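Local atomic coordinates of citrate synthase (Metallosphaera sedula, PDB entry 6ABY), a protein that probably catalyses the condensation of oxaloacetate with acetyl-CoA and water to give citrate and CoA, in the tricarboxylic acid cycle. Residues T18-E23 against D178-A183; V171-H176 against A329-I334; M249-R254 against R300-N305. One frame throughout, in Å; residues are numbered along the deposited sequence.

Contact 1: T18-E23 against D178-A183; sequences TYIDGE and DHEMNA. With OAA (oxaloacetate ion), chain F.
Ile20 lies over the ring of His179, one of the residues that bind oxaloacetate in this citrate synthase. Its CD1 sits 3.7 Å from the centroid of the His179 ring, almost on the ring normal, a CH-pi contact over the face. The edge of the same ring is turned to the ligand: His179 ND1 gives a straight but weak hydrogen bond to oxaloacetate O2 (3.5 Å). The shorter bond to oxaloacetate O2 comes from Asn182 ND2, at 3.1 Å. Asn182 is also the N-cap residue of helix 183-193. At the far side of the His179 ring, NE2 is hydrogen-bonded to Tyr256.

The next shell ties the loop 178-183 to strand 18-21 of a small antiparallel sheet. The Glu180 side chain, extended beyond CG, crosses to the strand, and its OE1 accepts from Ile20 N at 3.2 Å, nearly along the C-O axis. Tyr19 points to the other face of the strand, where its ring meets Tyr356 of the second subunit.

Asp178 fixes the start of the loop. Its OD2 accepts from Glu180 N (2.9 Å), well above the carboxylate plane, which makes an Asx turn. The same oxygen is hydrogen-bonded to His339. Thr18 has OG1 beside its own backbone N (chi1 -65°), facing Asp178, and donates to the anti lone pair of Asp178 OD2 at 2.6 Å.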
loop_
_atom_site.group_PDB
_atom_site.type_symbol
_atom_site.label_atom_id
_atom_site.label_comp_id
_atom_site.label_asym_id
_atom_site.label_seq_id
_atom_site.Cartn_x
_atom_site.Cartn_y
_atom_site.Cartn_z
ATOM N N THR B 18 15.949 -11.768 -10.085
ATOM C CA THR B 18 16.405 -10.825 -11.120
ATOM C C THR B 18 17.788 -10.359 -10.756
ATOM O O THR B 18 18.013 -10.028 -9.582
ATOM C CB THR B 18 15.454 -9.632 -11.283
ATOM O OG1 THR B 18 14.209 -10.112 -11.758
ATOM C CG2 THR B 18 15.927 -8.645 -12.321
ATOM N N TYR B 19 18.636 -10.220 -11.763
ATOM C CA TYR B 19 19.992 -9.676 -11.595
ATOM C C TYR B 19 20.156 -8.545 -12.587
ATOM O O TYR B 19 19.996 -8.771 -13.854
ATOM C CB TYR B 19 21.070 -10.768 -11.706
ATOM C CG TYR B 19 22.442 -10.163 -11.535
ATOM C CD1 TYR B 19 22.804 -9.573 -10.331
ATOM C CD2 TYR B 19 23.317 -10.051 -12.599
ATOM C CE1 TYR B 19 24.017 -8.926 -10.179
ATOM C CE2 TYR B 19 24.548 -9.435 -12.456
ATOM C CZ TYR B 19 24.899 -8.869 -11.245
ATOM O OH TYR B 19 26.104 -8.244 -11.112
ATOM N N ILE B 20 20.470 -7.364 -12.047
ATOM C CA ILE B 20 20.800 -6.177 -12.873
ATOM C C ILE B 20 22.313 -5.977 -12.868
ATOM O O ILE B 20 22.898 -5.852 -11.808
ATOM C CB ILE B 20 20.069 -4.908 -12.413
ATOM C CG1 ILE B 20 18.558 -5.106 -12.233
ATOM C CG2 ILE B 20 20.375 -3.786 -13.395
ATOM C CD1 ILE B 20 17.915 -3.980 -11.438
ATOM N N ASP B 21 22.903 -5.897 -14.049
ATOM C CA ASP B 21 24.318 -5.523 -14.241
ATOM C C ASP B 21 24.307 -4.107 -14.794
ATOM O O ASP B 21 24.213 -3.946 -16.022
ATOM C CB ASP B 21 24.989 -6.562 -15.131
ATOM C CG ASP B 21 26.490 -6.434 -15.227
ATOM O OD1 ASP B 21 27.000 -5.334 -14.916
ATOM O OD2 ASP B 21 27.129 -7.436 -15.626
ATOM N N GLY B 22 24.398 -3.110 -13.911
ATOM C CA GLY B 22 24.361 -1.689 -14.298
ATOM C C GLY B 22 25.572 -1.309 -15.118
ATOM O O GLY B 22 25.423 -0.484 -16.058
ATOM N N GLU B 23 26.709 -1.947 -14.834
ATOM C CA GLU B 23 28.003 -1.657 -15.503
ATOM C C GLU B 23 27.808 -1.932 -17.005
ATOM O O GLU B 23 27.878 -0.979 -17.788
ATOM C CB GLU B 23 29.108 -2.467 -14.816
ATOM C CG GLU B 23 30.523 -2.068 -15.208
ATOM C CD GLU B 23 31.065 -0.760 -14.632
ATOM O OE1 GLU B 23 30.585 -0.306 -13.554
ATOM O OE2 GLU B 23 31.979 -0.188 -15.270
ATOM N N ASP B 178 9.927 -7.755 -14.213
ATOM C CA ASP B 178 10.644 -7.565 -12.926
ATOM C C ASP B 178 11.848 -6.671 -13.140
ATOM O O ASP B 178 12.479 -6.671 -14.252
ATOM C CB ASP B 178 11.081 -8.856 -12.199
ATOM C CG ASP B 178 11.378 -8.574 -10.717
ATOM O OD1 ASP B 178 10.452 -8.006 -10.038
ATOM O OD2 ASP B 178 12.537 -8.808 -10.247
ATOM N N HIS B 179 12.187 -5.943 -12.086
ATOM C CA HIS B 179 13.464 -5.205 -12.059
ATOM C C HIS B 179 14.026 -5.156 -10.636
ATOM O O HIS B 179 14.525 -4.114 -10.257
ATOM C CB HIS B 179 13.253 -3.857 -12.735
ATOM C CG HIS B 179 14.463 -3.402 -13.457
ATOM N ND1 HIS B 179 15.071 -2.172 -13.189
ATOM C CD2 HIS B 179 15.204 -4.008 -14.407
ATOM C CE1 HIS B 179 16.118 -2.035 -13.987
ATOM N NE2 HIS B 179 16.168 -3.112 -14.801
ATOM N N GLU B 180 13.995 -6.284 -9.935
ATOM C CA GLU B 180 14.674 -6.490 -8.630
ATOM C C GLU B 180 14.002 -5.514 -7.651
ATOM O O GLU B 180 12.705 -5.421 -7.649
ATOM C CB GLU B 180 16.201 -6.380 -8.839
ATOM C CG GLU B 180 17.030 -7.248 -7.890
ATOM C CD GLU B 180 18.555 -7.278 -8.101
ATOM O OE1 GLU B 180 19.032 -6.901 -9.218
ATOM O OE2 GLU B 180 19.288 -7.703 -7.160
ATOM N N MET B 181 14.798 -4.769 -6.897
ATOM C CA MET B 181 14.304 -3.947 -5.761
ATOM C C MET B 181 14.101 -2.486 -6.193
ATOM O O MET B 181 14.945 -1.917 -6.932
ATOM C CB MET B 181 15.315 -4.016 -4.618
ATOM C CG MET B 181 14.714 -3.696 -3.286
ATOM S SD MET B 181 13.137 -4.489 -2.961
ATOM C CE MET B 181 13.570 -6.226 -3.104
ATOM N N ASN B 182 13.000 -1.901 -5.756
ATOM C CA ASN B 182 12.611 -0.497 -6.038
ATOM C C ASN B 182 11.417 -0.168 -5.136
ATOM O O ASN B 182 10.972 -1.065 -4.385
ATOM C CB ASN B 182 12.282 -0.273 -7.520
ATOM C CG ASN B 182 11.292 -1.286 -8.061
ATOM O OD1 ASN B 182 10.264 -1.557 -7.455
ATOM N ND2 ASN B 182 11.605 -1.867 -9.208
ATOM N N ALA B 183 10.907 1.058 -5.173
ATOM C CA ALA B 183 9.852 1.492 -4.219
ATOM C C ALA B 183 8.658 0.546 -4.315
ATOM O O ALA B 183 8.076 0.238 -3.244
ATOM C CB ALA B 183 9.460 2.941 -4.445
HETATM O O1 OAA F . 14.755 1.867 -10.505
HETATM O O2 OAA F . 13.889 -0.210 -10.586
HETATM O O4 OAA F . 10.719 -0.337 -12.095
HETATM O O5 OAA F . 11.619 -0.925 -13.947
HETATM O O3 OAA F . 13.312 0.986 -13.703
HETATM C C1 OAA F . 13.852 1.032 -10.824
HETATM C C2 OAA F . 12.641 1.557 -11.570
HETATM C C3 OAA F . 12.493 0.770 -12.822
HETATM C C4 OAA F . 11.574 -0.184 -12.963
#

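Contact 2: V171-H176 against A329-I334; sequences VSLMLH and ASARVI. With OAA (oxaloacetate ion), chain F.
Arg332 reaches from helix 324-343 to the segment 171-176 and grips the carbonyl of His176. Arg332 NE donates to His176 O at 2.8 Å, approaching from above the carbonyl plane, and Arg332 NH2 adds a weak bond to the same oxygen. Oxaloacetate takes the outer nitrogens: Arg332 NH1 bonds to its O4 and Arg332 NH2 to its O5, both at 2.8 Å and both close to straight (167° and 173°). This is a two-pronged grip on one carboxylate. The arginine chain leaves its helix with CG anti to the backbone N (chi1 -174°), then bends at chi2 and chi3, and the bends bring NE back toward the His176 carbonyl. Water 1 links Leu175 O to Arg332 NH2, though its bond to the arginine is weak.

Arg332 ties the ligand to the place where helix 324-343 packs on the segment 171-176, in the mainly helical citrate synthase fold. Asn182, His253 and Arg262 also bond to the ligand.

The remaining contacts are van der Waals packing. Ala331 CB points toward the segment 171-176 and lies 3.3 Å from Leu173 O and 3.7 Å from His176 CB. The small methyl lets the backbones come near, with the CA atoms of Leu173 and Ala331 5.4 Å apart. Leu173 CD2 lies 4.4 Å from Ala331 CB and rests against Ser330 OG, whose hydroxyl is hydrogen-bonded to Ile327 O.

Two neighbours hold the His176 ring: ND1 donates to Ser172 O at 2.6 Å, with the carbonyl oxygen in the ring plane, and Phe328 meets it edge-to-face.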
loop_
_atom_site.group_PDB
_atom_site.type_symbol
_atom_site.label_atom_id
_atom_site.label_comp_id
_atom_site.label_asym_id
_atom_site.label_seq_id
_atom_site.Cartn_x
_atom_site.Cartn_y
_atom_site.Cartn_z
ATOM N N VAL B 171 6.787 -8.782 -26.234
ATOM C CA VAL B 171 8.156 -8.395 -25.843
ATOM C C VAL B 171 8.082 -7.238 -24.831
ATOM O O VAL B 171 8.808 -7.295 -23.811
ATOM C CB VAL B 171 9.020 -8.093 -27.078
ATOM C CG1 VAL B 171 10.319 -7.397 -26.699
ATOM C CG2 VAL B 171 9.317 -9.360 -27.875
ATOM N N SER B 172 7.322 -6.190 -25.102
ATOM C CA SER B 172 7.210 -5.010 -24.195
ATOM C C SER B 172 6.794 -5.434 -22.776
ATOM O O SER B 172 7.300 -4.862 -21.817
ATOM C CB SER B 172 6.265 -4.007 -24.770
ATOM O OG SER B 172 6.739 -3.567 -26.030
ATOM N N LEU B 173 5.876 -6.389 -22.658
ATOM C CA LEU B 173 5.380 -6.907 -21.358
ATOM C C LEU B 173 6.498 -7.689 -20.677
ATOM O O LEU B 173 6.751 -7.417 -19.473
ATOM C CB LEU B 173 4.122 -7.746 -21.561
ATOM C CG LEU B 173 2.893 -6.965 -22.041
ATOM C CD1 LEU B 173 1.720 -7.907 -22.224
ATOM C CD2 LEU B 173 2.547 -5.832 -21.099
ATOM N N MET B 174 7.185 -8.566 -21.407
ATOM C CA MET B 174 8.281 -9.387 -20.830
ATOM C C MET B 174 9.308 -8.422 -20.222
ATOM O O MET B 174 9.742 -8.698 -19.085
ATOM C CB MET B 174 8.962 -10.302 -21.843
ATOM C CG MET B 174 8.100 -11.511 -22.228
ATOM S SD MET B 174 8.956 -12.721 -23.273
ATOM C CE MET B 174 8.888 -11.889 -24.862
ATOM N N LEU B 175 9.581 -7.305 -20.894
ATOM C CA LEU B 175 10.630 -6.351 -20.464
ATOM C C LEU B 175 10.264 -5.678 -19.134
ATOM O O LEU B 175 11.208 -5.167 -18.513
ATOM C CB LEU B 175 10.852 -5.295 -21.539
ATOM C CG LEU B 175 11.495 -5.802 -22.828
ATOM C CD1 LEU B 175 11.629 -4.681 -23.824
ATOM C CD2 LEU B 175 12.825 -6.487 -22.584
ATOM N N HIS B 176 8.973 -5.621 -18.749
ATOM C CA HIS B 176 8.505 -4.890 -17.545
ATOM C C HIS B 176 8.173 -5.858 -16.399
ATOM O O HIS B 176 7.788 -5.387 -15.329
ATOM C CB HIS B 176 7.318 -3.990 -17.882
ATOM C CG HIS B 176 7.646 -2.827 -18.748
ATOM N ND1 HIS B 176 7.695 -2.927 -20.122
ATOM C CD2 HIS B 176 7.876 -1.532 -18.448
ATOM C CE1 HIS B 176 7.988 -1.743 -20.627
ATOM N NE2 HIS B 176 8.117 -0.873 -19.622
ATOM N N ALA B 329 1.905 -2.051 -14.672
ATOM C CA ALA B 329 1.480 -2.887 -13.533
ATOM C C ALA B 329 1.052 -4.276 -14.044
ATOM O O ALA B 329 1.280 -5.281 -13.321
ATOM C CB ALA B 329 0.397 -2.210 -12.743
ATOM N N SER B 330 0.441 -4.384 -15.234
ATOM C CA SER B 330 -0.064 -5.688 -15.747
ATOM C C SER B 330 1.099 -6.698 -15.881
ATOM O O SER B 330 0.853 -7.900 -15.751
ATOM C CB SER B 330 -0.810 -5.546 -17.059
ATOM O OG SER B 330 0.061 -5.263 -18.153
ATOM N N ALA B 331 2.302 -6.222 -16.188
ATOM C CA ALA B 331 3.551 -7.007 -16.285
ATOM C C ALA B 331 4.227 -7.131 -14.930
ATOM O O ALA B 331 4.591 -8.280 -14.552
ATOM C CB ALA B 331 4.500 -6.372 -17.241
ATOM N N ARG B 332 4.414 -6.010 -14.236
ATOM C CA ARG B 332 5.246 -5.993 -13.013
ATOM C C ARG B 332 4.592 -6.801 -11.884
ATOM O O ARG B 332 5.328 -7.209 -10.959
ATOM C CB ARG B 332 5.528 -4.554 -12.576
ATOM C CG ARG B 332 6.492 -4.449 -11.398
ATOM C CD ARG B 332 7.831 -5.167 -11.612
ATOM N NE ARG B 332 8.573 -4.666 -12.768
ATOM C CZ ARG B 332 9.303 -3.551 -12.770
ATOM N NH1 ARG B 332 9.376 -2.782 -11.693
ATOM N NH2 ARG B 332 9.895 -3.157 -13.874
ATOM N N VAL B 333 3.276 -6.992 -11.908
ATOM C CA VAL B 333 2.548 -7.817 -10.896
ATOM C C VAL B 333 3.184 -9.215 -10.785
ATOM O O VAL B 333 3.174 -9.796 -9.686
ATOM C CB VAL B 333 1.039 -7.908 -11.171
ATOM C CG1 VAL B 333 0.687 -8.640 -12.473
ATOM C CG2 VAL B 333 0.327 -8.566 -10.017
ATOM N N ILE B 334 3.698 -9.758 -11.892
ATOM C CA ILE B 334 4.380 -11.075 -11.895
ATOM C C ILE B 334 5.631 -10.976 -11.026
ATOM O O ILE B 334 5.784 -11.818 -10.144
ATOM C CB ILE B 334 4.727 -11.500 -13.334
ATOM C CG1 ILE B 334 3.430 -11.658 -14.129
ATOM C CG2 ILE B 334 5.564 -12.773 -13.280
ATOM C CD1 ILE B 334 3.604 -11.653 -15.616
HETATM O O1 OAA F . 14.755 1.867 -10.505
HETATM O O2 OAA F . 13.889 -0.210 -10.586
HETATM O O4 OAA F . 10.719 -0.337 -12.095
HETATM O O5 OAA F . 11.619 -0.925 -13.947
HETATM O O3 OAA F . 13.312 0.986 -13.703
HETATM C C1 OAA F . 13.852 1.032 -10.824
HETATM C C2 OAA F . 12.641 1.557 -11.570
HETATM C C3 OAA F . 12.493 0.770 -12.822
HETATM C C4 OAA F . 11.574 -0.184 -12.963
HETATM O O HOH W 1 11.631 -4.717 -15.917
#

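Contact 3: M249-R254 against R300-N305; sequences MGFGHR and RGIYPN. With ACO (acetyl coenzyme *a), chain H; OAA (oxaloacetate ion), chain F.
Phe251 and Pro304 lie side by side, with Pro304 CD over one face of the phenyl ring, 3.7 Å from Phe251 CE1. Ile302 O sits at the ring edge, and Phe308 meets the ring nearly at right angles. An alanine in place of Phe251 would remove the ring and is likely to leave a gap beside Pro304 and Phe308.

The backbones form a single beta bridge. Asn305 N donates to Gly250 O at 2.8 Å, and Gly252 N to Tyr303 O at 2.9 Å. The Asn305 amide satisfies a third carbonyl: ND2 gives a straight bond of 2.6 Å to Gly252 O, in the carbonyl plane. Its OD1 accepts from the backbone N of Asp307, a predicted active-site residue. Water 2 accepts from His253 N and may donate to Gly301 O.

The ligands take further groups. Phe251 O accepts a weak bond from acetyl-CoA N6A, and Arg300 NH1 donates to the ribose oxygen O2B. His253 NE2 donates to oxaloacetate O3 at 3.1 Å, while its ND1 is hydrogen-bonded to Ile255 N. Two bridged loops that bind the adenine and present the predicted catalytic His253 belong to the citrate synthase active site.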
loop_
_atom_site.group_PDB
_atom_site.type_symbol
_atom_site.label_atom_id
_atom_site.label_comp_id
_atom_site.label_asym_id
_atom_site.label_seq_id
_atom_site.Cartn_x
_atom_site.Cartn_y
_atom_site.Cartn_z
ATOM N N MET B 249 13.312 13.971 -20.636
ATOM C CA MET B 249 12.438 12.861 -20.152
ATOM C C MET B 249 12.843 11.532 -20.803
ATOM O O MET B 249 13.149 11.537 -22.012
ATOM C CB MET B 249 10.969 13.141 -20.488
ATOM C CG MET B 249 10.394 14.374 -19.818
ATOM S SD MET B 249 10.805 14.501 -18.040
ATOM C CE MET B 249 10.546 12.834 -17.419
ATOM N N GLY B 250 12.800 10.427 -20.050
ATOM C CA GLY B 250 13.171 9.092 -20.553
ATOM C C GLY B 250 14.678 8.875 -20.571
ATOM O O GLY B 250 15.118 7.807 -21.052
ATOM N N PHE B 251 15.450 9.819 -20.030
ATOM C CA PHE B 251 16.918 9.685 -19.839
ATOM C C PHE B 251 17.219 9.539 -18.342
ATOM O O PHE B 251 16.487 10.139 -17.538
ATOM C CB PHE B 251 17.650 10.876 -20.454
ATOM C CG PHE B 251 18.194 10.650 -21.840
ATOM C CD1 PHE B 251 19.550 10.455 -22.045
ATOM C CD2 PHE B 251 17.366 10.655 -22.953
ATOM C CE1 PHE B 251 20.064 10.277 -23.324
ATOM C CE2 PHE B 251 17.883 10.461 -24.234
ATOM C CZ PHE B 251 19.233 10.290 -24.418
ATOM N N GLY B 252 18.239 8.738 -18.005
ATOM C CA GLY B 252 18.759 8.536 -16.638
ATOM C C GLY B 252 18.183 7.284 -15.994
ATOM O O GLY B 252 17.060 6.856 -16.378
ATOM N N HIS B 253 18.926 6.714 -15.047
ATOM C CA HIS B 253 18.543 5.513 -14.256
ATOM C C HIS B 253 19.458 5.414 -13.028
ATOM O O HIS B 253 20.670 5.728 -13.128
ATOM C CB HIS B 253 18.594 4.228 -15.115
ATOM C CG HIS B 253 17.800 3.083 -14.563
ATOM N ND1 HIS B 253 18.288 2.248 -13.560
ATOM C CD2 HIS B 253 16.559 2.625 -14.862
ATOM C CE1 HIS B 253 17.379 1.340 -13.262
ATOM N NE2 HIS B 253 16.302 1.556 -14.043
ATOM N N ARG B 254 18.902 4.938 -11.918
ATOM C CA ARG B 254 19.627 4.803 -10.626
ATOM C C ARG B 254 20.689 3.696 -10.769
ATOM O O ARG B 254 21.704 3.783 -10.044
ATOM C CB ARG B 254 18.620 4.587 -9.484
ATOM C CG ARG B 254 17.258 5.238 -9.726
ATOM C CD ARG B 254 16.540 5.823 -8.520
ATOM N NE ARG B 254 15.098 5.929 -8.736
ATOM C CZ ARG B 254 14.480 6.855 -9.471
ATOM N NH1 ARG B 254 15.159 7.795 -10.106
ATOM N N ARG B 300 28.187 11.348 -18.563
ATOM C CA ARG B 300 27.861 11.414 -17.117
ATOM C C ARG B 300 27.003 10.208 -16.725
ATOM O O ARG B 300 26.392 10.261 -15.640
ATOM C CB ARG B 300 27.141 12.734 -16.822
ATOM C CG ARG B 300 27.918 13.981 -17.232
ATOM C CD ARG B 300 27.055 15.231 -17.328
ATOM N NE ARG B 300 26.147 15.401 -16.200
ATOM C CZ ARG B 300 25.101 16.231 -16.177
ATOM N NH1 ARG B 300 24.345 16.300 -15.095
ATOM N NH2 ARG B 300 24.808 16.985 -17.228
ATOM N N GLY B 301 26.974 9.169 -17.572
ATOM C CA GLY B 301 26.215 7.915 -17.363
ATOM C C GLY B 301 24.711 8.137 -17.386
ATOM O O GLY B 301 23.985 7.415 -16.675
ATOM N N ILE B 302 24.260 9.098 -18.189
ATOM C CA ILE B 302 22.821 9.442 -18.377
ATOM C C ILE B 302 22.436 9.021 -19.803
ATOM O O ILE B 302 22.873 9.700 -20.776
ATOM C CB ILE B 302 22.560 10.933 -18.100
ATOM C CG1 ILE B 302 23.004 11.338 -16.692
ATOM C CG2 ILE B 302 21.098 11.282 -18.331
ATOM C CD1 ILE B 302 23.155 12.827 -16.511
ATOM N N TYR B 303 21.651 7.942 -19.897
ATOM C CA TYR B 303 21.290 7.217 -21.142
ATOM C C TYR B 303 19.784 6.965 -21.163
ATOM O O TYR B 303 19.116 7.028 -20.123
ATOM C CB TYR B 303 22.050 5.890 -21.224
ATOM C CG TYR B 303 23.467 6.012 -21.711
ATOM C CD1 TYR B 303 24.493 6.231 -20.807
ATOM C CD2 TYR B 303 23.788 5.929 -23.057
ATOM C CE1 TYR B 303 25.806 6.373 -21.222
ATOM C CE2 TYR B 303 25.101 6.072 -23.492
ATOM C CZ TYR B 303 26.115 6.296 -22.570
ATOM O OH TYR B 303 27.424 6.429 -22.952
ATOM N N PRO B 304 19.221 6.661 -22.355
ATOM C CA PRO B 304 17.813 6.299 -22.467
ATOM C C PRO B 304 17.498 5.171 -21.484
ATOM O O PRO B 304 18.289 4.246 -21.342
ATOM C CB PRO B 304 17.665 5.818 -23.918
ATOM C CG PRO B 304 18.786 6.549 -24.647
ATOM C CD PRO B 304 19.925 6.593 -23.650
ATOM N N ASN B 305 16.436 5.340 -20.717
ATOM C CA ASN B 305 15.877 4.246 -19.890
ATOM C C ASN B 305 14.676 3.676 -20.658
ATOM O O ASN B 305 14.334 4.207 -21.750
ATOM C CB ASN B 305 15.575 4.734 -18.477
ATOM C CG ASN B 305 14.590 5.874 -18.494
ATOM O OD1 ASN B 305 13.543 5.755 -19.130
ATOM N ND2 ASN B 305 14.924 6.976 -17.830
HETATM N N1A ACO H . 18.056 14.830 -18.111
HETATM C C2A ACO H . 19.026 15.704 -17.796
HETATM N N3A ACO H . 19.892 15.679 -16.785
HETATM C C4A ACO H . 19.676 14.604 -16.005
HETATM C C5A ACO H . 18.718 13.630 -16.185
HETATM C C6A ACO H . 17.868 13.754 -17.303
HETATM N N6A ACO H . 16.898 12.886 -17.587
HETATM N N7A ACO H . 18.804 12.681 -15.174
HETATM C C8A ACO H . 19.787 13.090 -14.409
HETATM N N9A ACO H . 20.362 14.246 -14.873
HETATM C C1B ACO H . 21.472 14.980 -14.282
HETATM C C2B ACO H . 21.009 16.247 -13.567
HETATM O O2B ACO H . 21.976 17.272 -13.655
HETATM C C3B ACO H . 20.794 15.704 -12.153
HETATM O O3B ACO H . 20.748 16.739 -11.169
HETATM P P3B ACO H . 19.205 17.027 -10.731
HETATM O O7A ACO H . 19.189 18.359 -10.001
HETATM O O8A ACO H . 18.787 15.880 -9.822
HETATM O O9A ACO H . 18.373 17.081 -12.004
HETATM C C4B ACO H . 22.008 14.801 -12.014
HETATM O O4B ACO H . 22.096 14.161 -13.315
HETATM C C5B ACO H . 21.939 13.766 -10.912
HETATM O O5B ACO H . 21.020 12.701 -11.280
HETATM P P1A ACO H . 20.066 12.005 -10.180
HETATM O O1A ACO H . 18.766 12.945 -10.260
HETATM O O2A ACO H . 19.696 10.632 -10.636
HETATM O O3A ACO H . 20.677 12.129 -8.821
HETATM O O1 OAA F . 14.755 1.867 -10.505
HETATM O O2 OAA F . 13.889 -0.210 -10.586
HETATM O O4 OAA F . 10.719 -0.337 -12.095
HETATM O O5 OAA F . 11.619 -0.925 -13.947
HETATM O O3 OAA F . 13.312 0.986 -13.703
HETATM C C1 OAA F . 13.852 1.032 -10.824
HETATM C C2 OAA F . 12.641 1.557 -11.570
HETATM C C3 OAA F . 12.493 0.770 -12.822
HETATM C C4 OAA F . 11.574 -0.184 -12.963
HETATM O O HOH W 2 21.862 8.021 -14.842
#

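In the fold
The three contacts surround one oxaloacetate, and each of them touches it. Contacts 1 and 2 have centres 14 Å apart and meet directly, where Arg332 packs on Asp178, His179 and Asn182. Their segments alternate along the chain: 18-23, 171-176, 178-183 and 329-334. Helix 163-174 therefore runs into the loop of contact 1. Contact 3 comes after contact 1 in sequence and lies wholly between the two segments of contact 2. Its centre is 15 Å from that of contact 1, which it meets through His253 and His179, and 20 Å from that of contact 2, which it does not touch. Contact 3 adds the acetyl-CoA side, so distant parts of the chain complete one site.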